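PDB 6EUG: beta-glucanase from Bacteroides thetaiotaomicron, which probably hydrolyses beta-1,3-galactosidic linkages of arabinogalactan, this chain being the C-terminal family 43 glycoside hydrolase domain of a longer protein, captured with glucoimidazole bound. Local coordinates for residues Tyr274-Ser279 with Gly299-Leu304; Phe268-Thr273 with Val355-Lys360; Ser230-Leu235 with Tyr253-Pro258. All blocks are in the same frame, centred on the assembly; numbering follows the deposited sequence. Where two conformers were deposited one is given.

Interaction 1: residues Tyr274-Ser279 with Gly299-Leu304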
loop_
_atom_site.group_PDB
_atom_site.type_symbol
_atom_site.label_atom_id
_atom_site.label_comp_id
_atom_site.label_asym_id
_atom_site.label_seq_id
_atom_site.Cartn_x
_atom_site.Cartn_y
_atom_site.Cartn_z
ATOM N N TYR A 274 11.919 11.940 -3.204
ATOM C CA TYR A 274 10.828 10.968 -2.979
ATOM C C TYR A 274 9.618 11.313 -3.864
ATOM O O TYR A 274 9.189 12.497 -3.966
ATOM C CB TYR A 274 10.431 10.933 -1.497
ATOM C CG TYR A 274 11.556 10.520 -0.574
ATOM C CD1 TYR A 274 12.475 11.471 -0.117
ATOM C CD2 TYR A 274 11.764 9.187 -0.220
ATOM C CE1 TYR A 274 13.513 11.128 0.711
ATOM C CE2 TYR A 274 12.827 8.834 0.612
ATOM C CZ TYR A 274 13.713 9.811 1.052
ATOM O OH TYR A 274 14.834 9.545 1.856
ATOM N N TRP A 275 9.043 10.272 -4.468
ATOM C CA TRP A 275 7.878 10.390 -5.362
ATOM C C TRP A 275 6.834 9.356 -4.942
ATOM O O TRP A 275 7.127 8.130 -4.884
ATOM C CB TRP A 275 8.258 10.119 -6.830
ATOM C CG TRP A 275 9.256 11.089 -7.431
ATOM C CD1 TRP A 275 10.592 10.838 -7.678
ATOM C CD2 TRP A 275 9.028 12.450 -7.849
ATOM N NE1 TRP A 275 11.210 11.959 -8.201
ATOM C CE2 TRP A 275 10.283 12.956 -8.328
ATOM C CE3 TRP A 275 7.910 13.290 -7.871
ATOM C CZ2 TRP A 275 10.424 14.241 -8.841
ATOM C CZ3 TRP A 275 8.059 14.598 -8.373
ATOM C CH2 TRP A 275 9.314 15.048 -8.854
ATOM N N MET A 276 5.612 9.805 -4.691
ATOM C CA MET A 276 4.523 8.888 -4.314
ATOM C C MET A 276 3.304 9.106 -5.227
ATOM O O MET A 276 2.909 10.251 -5.500
ATOM C CB MET A 276 4.139 9.118 -2.841
ATOM C CG MET A 276 3.084 8.182 -2.290
ATOM S SD MET A 276 3.129 7.917 -0.500
ATOM C CE MET A 276 3.254 9.554 0.231
ATOM N N ILE A 277 2.718 8.004 -5.679
ATOM C CA ILE A 277 1.478 8.017 -6.485
ATOM C C ILE A 277 0.366 7.425 -5.639
ATOM O O ILE A 277 0.542 6.365 -5.020
ATOM C CB ILE A 277 1.616 7.296 -7.862
ATOM C CG1 ILE A 277 2.681 8.007 -8.710
ATOM C CG2 ILE A 277 0.266 7.199 -8.582
ATOM C CD1 ILE A 277 3.023 7.347 -10.040
ATOM N N THR A 278 -0.778 8.113 -5.660
ATOM C CA THR A 278 -1.975 7.692 -4.947
ATOM C C THR A 278 -3.213 7.783 -5.827
ATOM O O THR A 278 -3.187 8.435 -6.891
ATOM C CB THR A 278 -2.164 8.548 -3.678
ATOM O OG1 THR A 278 -2.255 9.932 -4.044
ATOM C CG2 THR A 278 -0.985 8.405 -2.735
ATOM N N SER A 279 -4.298 7.128 -5.383
ATOM C CA SER A 279 -5.634 7.329 -5.957
ATOM C C SER A 279 -6.465 8.194 -5.008
ATOM O O SER A 279 -6.092 8.413 -3.864
ATOM C CB SER A 279 -6.375 5.964 -6.158
ATOM O OG SER A 279 -6.769 5.398 -4.917
ATOM N N GLY A 299 9.741 15.041 6.066
ATOM C CA GLY A 299 9.580 16.494 5.844
ATOM C C GLY A 299 8.237 16.882 5.254
ATOM O O GLY A 299 7.299 16.107 5.295
ATOM N N GLU A 300 8.133 18.113 4.750
ATOM C CA GLU A 300 6.936 18.561 4.065
ATOM C C GLU A 300 6.779 18.002 2.667
ATOM O O GLU A 300 7.730 17.937 1.904
ATOM C CB GLU A 300 6.899 20.098 4.008
ATOM C CG GLU A 300 6.677 20.764 5.354
ATOM C CD GLU A 300 5.256 20.626 5.897
ATOM O OE1 GLU A 300 4.291 20.229 5.167
ATOM O OE2 GLU A 300 5.109 20.944 7.098
ATOM N N TRP A 301 5.555 17.567 2.344
ATOM C CA TRP A 301 5.183 17.040 1.028
ATOM C C TRP A 301 4.289 18.035 0.226
ATOM O O TRP A 301 3.576 18.862 0.815
ATOM C CB TRP A 301 4.454 15.696 1.168
ATOM C CG TRP A 301 5.336 14.508 1.649
ATOM C CD1 TRP A 301 5.907 14.307 2.886
ATOM C CD2 TRP A 301 5.736 13.419 0.848
ATOM N NE1 TRP A 301 6.631 13.120 2.889
ATOM C CE2 TRP A 301 6.568 12.581 1.639
ATOM C CE3 TRP A 301 5.524 13.085 -0.508
ATOM C CZ2 TRP A 301 7.125 11.396 1.133
ATOM C CZ3 TRP A 301 6.086 11.929 -1.000
ATOM C CH2 TRP A 301 6.894 11.103 -0.189
ATOM N N LYS A 302 4.354 17.913 -1.113
ATOM C CA LYS A 302 3.655 18.777 -2.084
ATOM C C LYS A 302 2.886 17.917 -3.076
ATOM O O LYS A 302 3.353 16.824 -3.426
ATOM C CB LYS A 302 4.638 19.634 -2.948
ATOM C CG LYS A 302 5.671 20.464 -2.225
ATOM C CD LYS A 302 6.228 21.581 -3.076
ATOM C CE LYS A 302 7.357 21.172 -3.988
ATOM N NZ LYS A 302 8.420 22.237 -3.989
ATOM N N GLN A 303 1.735 18.408 -3.537
ATOM C CA GLN A 303 0.926 17.721 -4.521
ATOM C C GLN A 303 1.128 18.313 -5.914
ATOM O O GLN A 303 1.025 19.554 -6.102
ATOM C CB GLN A 303 -0.555 17.747 -4.118
ATOM C CG GLN A 303 -1.477 17.061 -5.137
ATOM C CD GLN A 303 -2.894 16.876 -4.632
ATOM O OE1 GLN A 303 -3.199 17.207 -3.475
ATOM N NE2 GLN A 303 -3.774 16.352 -5.497
ATOM N N LEU A 304 1.436 17.439 -6.872
ATOM C CA LEU A 304 1.616 17.766 -8.301
ATOM C C LEU A 304 0.502 17.185 -9.206
ATOM O O LEU A 304 -0.330 16.369 -8.744
ATOM C CB LEU A 304 3.007 17.277 -8.760
ATOM C CG LEU A 304 4.270 18.125 -8.454
ATOM C CD1 LEU A 304 4.435 18.496 -6.984
ATOM C CD2 LEU A 304 5.495 17.336 -8.871
#
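The terminal methyl of Met276 lies over the six-membered ring of Trp301, a Met-aromatic contact made inside one blade of the five-bladed beta-propeller typical of family 43 glycosidases. CE stands 4.1 Å from the centroid of that Trp301 ring and 19° off its normal, displaced toward the rim, whereas SD of Met276 is farther away and oblique to the indole; the methyl, not the sulfur, is what lies over the face. The side chain leaves its strand with CG anti to the backbone N (chi1 -176°), and a bend at chi3 of 48° carries CE over the indole; the two side chains cross at about a right angle. Nearer the strand, Met276 CB rests 3.9 Å from Trp301 CZ3, and Tyr274 CB approaches CH2 of the same indole at 3.8 Å. The indole is anchored by a hydrogen bond from its NE1 to the carbonyl of Met297, and it also packs on Ile254 and Ile256 of strand 252-256, so that it joins two adjacent blades. From CB the Tyr274 ring runs on past the tryptophan to its OH, which hydrogen-bonds to Asp220 and Lys269. Strand 290-294 lies between strands 273-279 and 302-304, so the contact spans the sheet through side chains alone. Residue alternation places Trp275 and Leu304 on the other side of the blade, where Leu304 CD2 meets the Trp275 ring edge, 3.8 Å from CZ3 and close to the ring plane.

Interaction 2: residues Phe268-Thr273 with Val355-Lys360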
loop_
_atom_site.group_PDB
_atom_site.type_symbol
_atom_site.label_atom_id
_atom_site.label_comp_id
_atom_site.label_asym_id
_atom_site.label_seq_id
_atom_site.Cartn_x
_atom_site.Cartn_y
_atom_site.Cartn_z
ATOM N N PHE A 268 8.619 5.610 -4.547
ATOM C CA PHE A 268 10.020 5.385 -4.909
ATOM C C PHE A 268 10.876 6.611 -4.624
ATOM O O PHE A 268 10.351 7.710 -4.345
ATOM C CB PHE A 268 10.195 4.918 -6.384
ATOM C CG PHE A 268 9.947 5.977 -7.435
ATOM C CD1 PHE A 268 8.647 6.315 -7.804
ATOM C CD2 PHE A 268 11.008 6.544 -8.148
ATOM C CE1 PHE A 268 8.396 7.247 -8.802
ATOM C CE2 PHE A 268 10.766 7.505 -9.156
ATOM C CZ PHE A 268 9.445 7.851 -9.472
ATOM N N LYS A 269 12.203 6.419 -4.696
ATOM C CA LYS A 269 13.173 7.494 -4.503
ATOM C C LYS A 269 14.137 7.476 -5.678
ATOM O O LYS A 269 14.611 6.392 -6.057
ATOM C CB LYS A 269 13.924 7.342 -3.168
ATOM C CG LYS A 269 14.959 8.426 -2.885
ATOM C CD LYS A 269 15.681 8.185 -1.564
ATOM C CE LYS A 269 16.503 9.414 -1.167
ATOM N NZ LYS A 269 17.224 9.301 0.122
ATOM N N LYS A 270 14.401 8.667 -6.243
ATOM C CA LYS A 270 15.320 8.829 -7.378
ATOM C C LYS A 270 16.184 10.069 -7.212
ATOM O O LYS A 270 15.654 11.193 -7.138
ATOM C CB LYS A 270 14.528 8.896 -8.710
ATOM C CG LYS A 270 15.401 9.067 -9.980
ATOM C CD LYS A 270 14.535 8.990 -11.235
ATOM C CE LYS A 270 15.322 9.122 -12.532
ATOM N NZ LYS A 270 15.578 10.560 -12.841
ATOM N N GLU A 271 17.508 9.888 -7.214
ATOM C CA GLU A 271 18.459 11.019 -7.133
ATOM C C GLU A 271 18.133 11.998 -6.001
ATOM O O GLU A 271 18.088 13.211 -6.197
ATOM C CB GLU A 271 18.526 11.718 -8.501
ATOM C CG GLU A 271 19.050 10.777 -9.574
ATOM C CD GLU A 271 19.112 11.378 -10.955
ATOM O OE1 GLU A 271 18.263 12.202 -11.327
ATOM O OE2 GLU A 271 20.035 10.999 -11.679
ATOM N N GLY A 272 17.846 11.445 -4.816
ATOM C CA GLY A 272 17.519 12.249 -3.636
ATOM C C GLY A 272 16.081 12.617 -3.339
ATOM O O GLY A 272 15.784 13.052 -2.202
ATOM N N THR A 273 15.207 12.460 -4.332
ATOM C CA THR A 273 13.837 12.950 -4.262
ATOM C C THR A 273 12.855 11.779 -4.134
ATOM O O THR A 273 12.996 10.751 -4.829
ATOM C CB THR A 273 13.475 13.769 -5.513
ATOM O OG1 THR A 273 14.355 14.889 -5.600
ATOM C CG2 THR A 273 12.028 14.224 -5.467
ATOM N N VAL A 355 7.844 3.909 -15.938
ATOM C CA VAL A 355 7.873 5.318 -15.557
ATOM C C VAL A 355 8.900 6.069 -16.426
ATOM O O VAL A 355 10.082 5.704 -16.488
ATOM C CB VAL A 355 8.225 5.486 -14.055
ATOM C CG1 VAL A 355 8.127 6.952 -13.640
ATOM C CG2 VAL A 355 7.289 4.644 -13.187
ATOM N N GLN A 356 8.428 7.136 -17.069
ATOM C CA GLN A 356 9.252 8.033 -17.857
ATOM C C GLN A 356 9.481 9.326 -17.068
ATOM O O GLN A 356 8.806 9.566 -16.064
ATOM C CB GLN A 356 8.584 8.263 -19.227
ATOM C CG GLN A 356 8.532 6.964 -20.057
ATOM C CD GLN A 356 7.858 7.101 -21.408
ATOM O OE1 GLN A 356 8.223 7.952 -22.212
ATOM N NE2 GLN A 356 6.871 6.237 -21.676
ATOM N N PHE A 357 10.487 10.116 -17.463
ATOM C CA PHE A 357 10.805 11.368 -16.764
ATOM C C PHE A 357 10.934 12.536 -17.734
ATOM O O PHE A 357 11.519 12.380 -18.805
ATOM C CB PHE A 357 12.083 11.192 -15.934
ATOM C CG PHE A 357 11.932 10.174 -14.846
ATOM C CD1 PHE A 357 12.119 8.826 -15.121
ATOM C CD2 PHE A 357 11.570 10.549 -13.562
ATOM C CE1 PHE A 357 11.935 7.889 -14.144
ATOM C CE2 PHE A 357 11.403 9.610 -12.572
ATOM C CZ PHE A 357 11.573 8.278 -12.865
ATOM N N ASP A 358 10.362 13.686 -17.367
ATOM C CA ASP A 358 10.378 14.871 -18.227
ATOM C C ASP A 358 11.665 15.645 -18.044
ATOM O O ASP A 358 12.592 15.202 -17.294
ATOM C CB ASP A 358 9.105 15.755 -18.050
ATOM C CG ASP A 358 9.079 16.590 -16.757
ATOM O OD1 ASP A 358 10.096 16.707 -16.029
ATOM O OD2 ASP A 358 7.980 17.151 -16.486
ATOM N N ASP A 359 11.700 16.795 -18.733
ATOM C CA ASP A 359 12.862 17.692 -18.762
ATOM C C ASP A 359 13.325 18.194 -17.387
ATOM O O ASP A 359 14.500 18.466 -17.202
ATOM C CB ASP A 359 12.645 18.884 -19.739
ATOM C CG ASP A 359 11.257 19.531 -19.630
ATOM O OD1 ASP A 359 10.269 18.959 -20.173
ATOM O OD2 ASP A 359 11.166 20.628 -19.038
ATOM N N LYS A 360 12.393 18.286 -16.444
ATOM C CA LYS A 360 12.658 18.725 -15.077
ATOM C C LYS A 360 12.800 17.558 -14.087
ATOM O O LYS A 360 12.806 17.790 -12.882
ATOM C CB LYS A 360 11.501 19.639 -14.614
ATOM C CG LYS A 360 11.292 20.934 -15.417
ATOM C CD LYS A 360 12.492 21.860 -15.327
ATOM C CE LYS A 360 12.231 23.194 -16.002
#
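Phe268 and Lys270 face Val355 and Phe357 across two backbones that advance in the same general direction, the CA atoms of Phe268 and Val355 being 10.9 Å apart and those of Lys270 and Phe357 10.7 Å, a spacing bridged by side chains. Lys270 slides past Phe357 in the opposite sense and covers one face of its ring. Extended as far as CE, the lysine chain then turns at chi4 (-82°), which keeps the ammonium above the aromatic group. CE sits 3.8 Å from the centroid of the Phe357 ring, 8° off the normal, as a CH-pi contact, and NZ adds a cation-pi interaction at 4.2 Å from the same centroid. The charge has a second, weak partner in Glu271, the next residue, whose OE1 is 3.5 Å from Lys270 NZ. Phe268 comes to the rim of the Phe357 ring, with CE2 3.9 Å from Phe357 CZ and near that ring's plane; Val355 CG1 touches Phe268 more loosely. Phe333 and Pro363 add to this apolar cluster. Beyond the contact both chains turn: Lys270 to Thr273 form a type I' turn with Gly272 at a positive phi, and Asp358 OD1 accepts from Lys360 N (2.8 Å) in an Asx turn. Edge strand 265-270 of one four-stranded blade thus packs through aromatic and aliphatic side chains on the sheet of the next blade, the inter-blade packing expected of a five-bladed beta-propeller.

Interaction 3: residues Ser230-Leu235 with Tyr253-Pro258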
loop_
_atom_site.group_PDB
_atom_site.type_symbol
_atom_site.label_atom_id
_atom_site.label_comp_id
_atom_site.label_asym_id
_atom_site.label_seq_id
_atom_site.Cartn_x
_atom_site.Cartn_y
_atom_site.Cartn_z
ATOM N N SER A 230 -3.180 4.952 4.778
ATOM C CA SER A 230 -4.360 5.791 4.848
ATOM C C SER A 230 -4.951 5.664 6.275
ATOM O O SER A 230 -5.228 4.564 6.752
ATOM C CB SER A 230 -5.382 5.394 3.774
ATOM O OG SER A 230 -4.820 5.470 2.465
ATOM N N SER A 231 -5.127 6.802 6.936
ATOM C CA SER A 231 -5.523 6.879 8.368
ATOM C C SER A 231 -6.718 7.834 8.589
ATOM O O SER A 231 -7.244 8.403 7.636
ATOM C CB SER A 231 -4.322 7.373 9.198
ATOM O OG SER A 231 -4.470 7.131 10.601
ATOM N N GLU A 232 -7.152 8.018 9.845
ATOM C CA GLU A 232 -8.196 8.989 10.161
ATOM C C GLU A 232 -9.469 8.799 9.269
ATOM O O GLU A 232 -9.904 9.712 8.548
ATOM C CB GLU A 232 -7.611 10.414 10.030
ATOM C CG GLU A 232 -6.335 10.674 10.821
ATOM C CD GLU A 232 -5.696 12.047 10.633
ATOM O OE1 GLU A 232 -6.413 13.064 10.314
ATOM O OE2 GLU A 232 -4.422 12.126 10.750
ATOM N N ASP A 233 -10.053 7.604 9.313
ATOM C CA ASP A 233 -11.253 7.262 8.518
ATOM C C ASP A 233 -10.953 7.432 6.999
ATOM O O ASP A 233 -11.818 7.909 6.240
ATOM C CB ASP A 233 -12.524 8.051 8.938
ATOM C CG ASP A 233 -13.140 7.572 10.279
ATOM O OD1 ASP A 233 -12.718 6.599 10.877
ATOM O OD2 ASP A 233 -14.069 8.208 10.792
ATOM N N ASN A 234 -9.710 7.076 6.606
ATOM C CA ASN A 234 -9.187 7.190 5.222
ATOM C C ASN A 234 -8.906 8.649 4.765
ATOM O O ASN A 234 -8.463 8.866 3.638
ATOM C CB ASN A 234 -10.122 6.508 4.176
ATOM C CG ASN A 234 -10.207 4.994 4.317
ATOM O OD1 ASN A 234 -9.459 4.364 5.059
ATOM N ND2 ASN A 234 -11.173 4.409 3.625
ATOM N N LEU A 235 -9.135 9.636 5.621
ATOM C CA LEU A 235 -9.058 11.043 5.210
ATOM C C LEU A 235 -7.621 11.596 5.045
ATOM O O LEU A 235 -7.429 12.584 4.354
ATOM C CB LEU A 235 -9.848 11.942 6.173
ATOM C CG LEU A 235 -11.366 11.694 6.236
ATOM C CD1 LEU A 235 -12.017 12.203 7.509
ATOM C CD2 LEU A 235 -12.048 12.288 5.032
ATOM N N TYR A 253 6.313 9.655 13.680
ATOM C CA TYR A 253 5.474 9.674 12.473
ATOM C C TYR A 253 5.008 11.070 12.121
ATOM O O TYR A 253 4.972 11.939 13.001
ATOM C CB TYR A 253 4.247 8.761 12.587
ATOM C CG TYR A 253 3.073 9.176 13.493
ATOM C CD1 TYR A 253 3.175 9.110 14.881
ATOM C CD2 TYR A 253 1.823 9.569 12.941
ATOM C CE1 TYR A 253 2.099 9.437 15.702
ATOM C CE2 TYR A 253 0.737 9.902 13.749
ATOM C CZ TYR A 253 0.859 9.831 15.133
ATOM O OH TYR A 253 -0.236 10.164 15.931
ATOM N N ILE A 254 4.612 11.248 10.847
ATOM C CA ILE A 254 3.994 12.501 10.365
ATOM C C ILE A 254 2.602 12.216 9.739
ATOM O O ILE A 254 2.279 11.068 9.379
ATOM C CB ILE A 254 4.888 13.295 9.380
ATOM C CG1 ILE A 254 5.121 12.539 8.043
ATOM C CG2 ILE A 254 6.180 13.690 10.078
ATOM C CD1 ILE A 254 5.732 13.353 6.911
ATOM N N ARG A 255 1.812 13.274 9.581
ATOM C CA ARG A 255 0.530 13.214 8.880
ATOM C C ARG A 255 0.555 14.262 7.750
ATOM O O ARG A 255 1.050 15.386 7.938
ATOM C CB ARG A 255 -0.648 13.413 9.863
ATOM C CG ARG A 255 -0.805 14.795 10.487
ATOM C CD ARG A 255 -1.888 14.822 11.562
ATOM N NE ARG A 255 -3.267 14.785 11.049
ATOM C CZ ARG A 255 -4.041 15.842 10.803
ATOM N NH1 ARG A 255 -3.604 17.077 11.000
ATOM N NH2 ARG A 255 -5.300 15.639 10.395
ATOM N N ILE A 256 0.055 13.885 6.576
ATOM C CA ILE A 256 0.111 14.737 5.395
ATOM C C ILE A 256 -1.206 14.700 4.625
ATOM O O ILE A 256 -1.969 13.714 4.672
ATOM C CB ILE A 256 1.295 14.394 4.446
ATOM C CG1 ILE A 256 1.256 12.901 4.011
ATOM C CG2 ILE A 256 2.637 14.730 5.109
ATOM C CD1 ILE A 256 2.266 12.555 2.922
ATOM N N PHE A 257 -1.491 15.799 3.932
ATOM C CA PHE A 257 -2.737 15.942 3.148
ATOM C C PHE A 257 -4.001 15.623 3.915
ATOM O O PHE A 257 -4.838 14.823 3.451
ATOM C CB PHE A 257 -2.669 15.202 1.762
ATOM C CG PHE A 257 -1.457 15.591 0.971
ATOM C CD1 PHE A 257 -1.407 16.864 0.399
ATOM C CD2 PHE A 257 -0.346 14.749 0.873
ATOM C CE1 PHE A 257 -0.257 17.305 -0.245
ATOM C CE2 PHE A 257 0.803 15.189 0.222
ATOM C CZ PHE A 257 0.839 16.486 -0.327
ATOM N N PRO A 258 -4.186 16.271 5.087
ATOM C CA PRO A 258 -5.394 15.983 5.838
ATOM C C PRO A 258 -6.691 16.387 5.136
ATOM O O PRO A 258 -6.850 17.528 4.667
ATOM C CB PRO A 258 -5.189 16.719 7.157
ATOM C CG PRO A 258 -4.174 17.780 6.873
ATOM C CD PRO A 258 -3.304 17.215 5.780
#
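The guanidinium of Arg255 and the carboxylate of Glu232 meet edge to edge, nearly coplanar with 17° between their planes. Arginine presents its NE side: NH2 donates to Glu232 OE1 at 2.8 Å, using the syn lone pair, and NE donates to Glu232 OE2 at 2.9 Å on the syn side, slightly out of the carboxylate plane. Both bonds are almost straight (171° and 173°), and this side-on, two-nitrogen salt bridge fixes the rotation of each group. Glu232 reaches out with an extended chain, while Arg255 starts with CG between its backbone N and carbonyl carbon and bends at chi3, which turns NE and NH2 to the carboxylate; the two side chains cross at about a right angle. Further bonds hold the buried pair. Thr236 and Gln238 bond to OE1 and OE2 of Glu232, respectively, and Arg255 NH2 and NH1 also donate to the carbonyls of Ile196 and Ala197. Glu232 opens a type I' turn closed by Leu235 N to Glu232 O at 3.0 Å; the Leu235 end of the turn lies beside Phe257 and Pro258. The bridge thus spans strand 236-242, which lies between strands 225-231 and 252-256 in one propeller blade and contributes Thr236 and Gln238, while Arg255 hydrogen-bonds to carbonyls at the C-terminal end of helix 190-197, Val202 of helix 200-205 touches both charged side chains, and Leu235 packs on Trp192, Ile196 and Phe201 of the two helices.

How the interactions relate
Along the chain interaction 3 comes first, in the blade running from strand 215-219 to strand 252-256; interactions 1 and 2 follow, with 1 nested inside the loop that 2 closes. Interactions 1 and 2, with centres 12 Å apart, share the sheet from strand 265-270 to strand 302-304, whose hairpin strands 265-270 and 273-279 are joined by a backbone hydrogen bond from Trp275 N to Phe268 O of 2.9 Å. Interaction 1 also touches interaction 3, 13 Å away between centres, where Phe257 and Ile254 pack against residues 299-303. Interactions 2 and 3 do not touch. Together they link three successive propeller blades; the Met276 side chain is about 14 Å, and that of Leu235 about 13 Å, from the bound glucoimidazole.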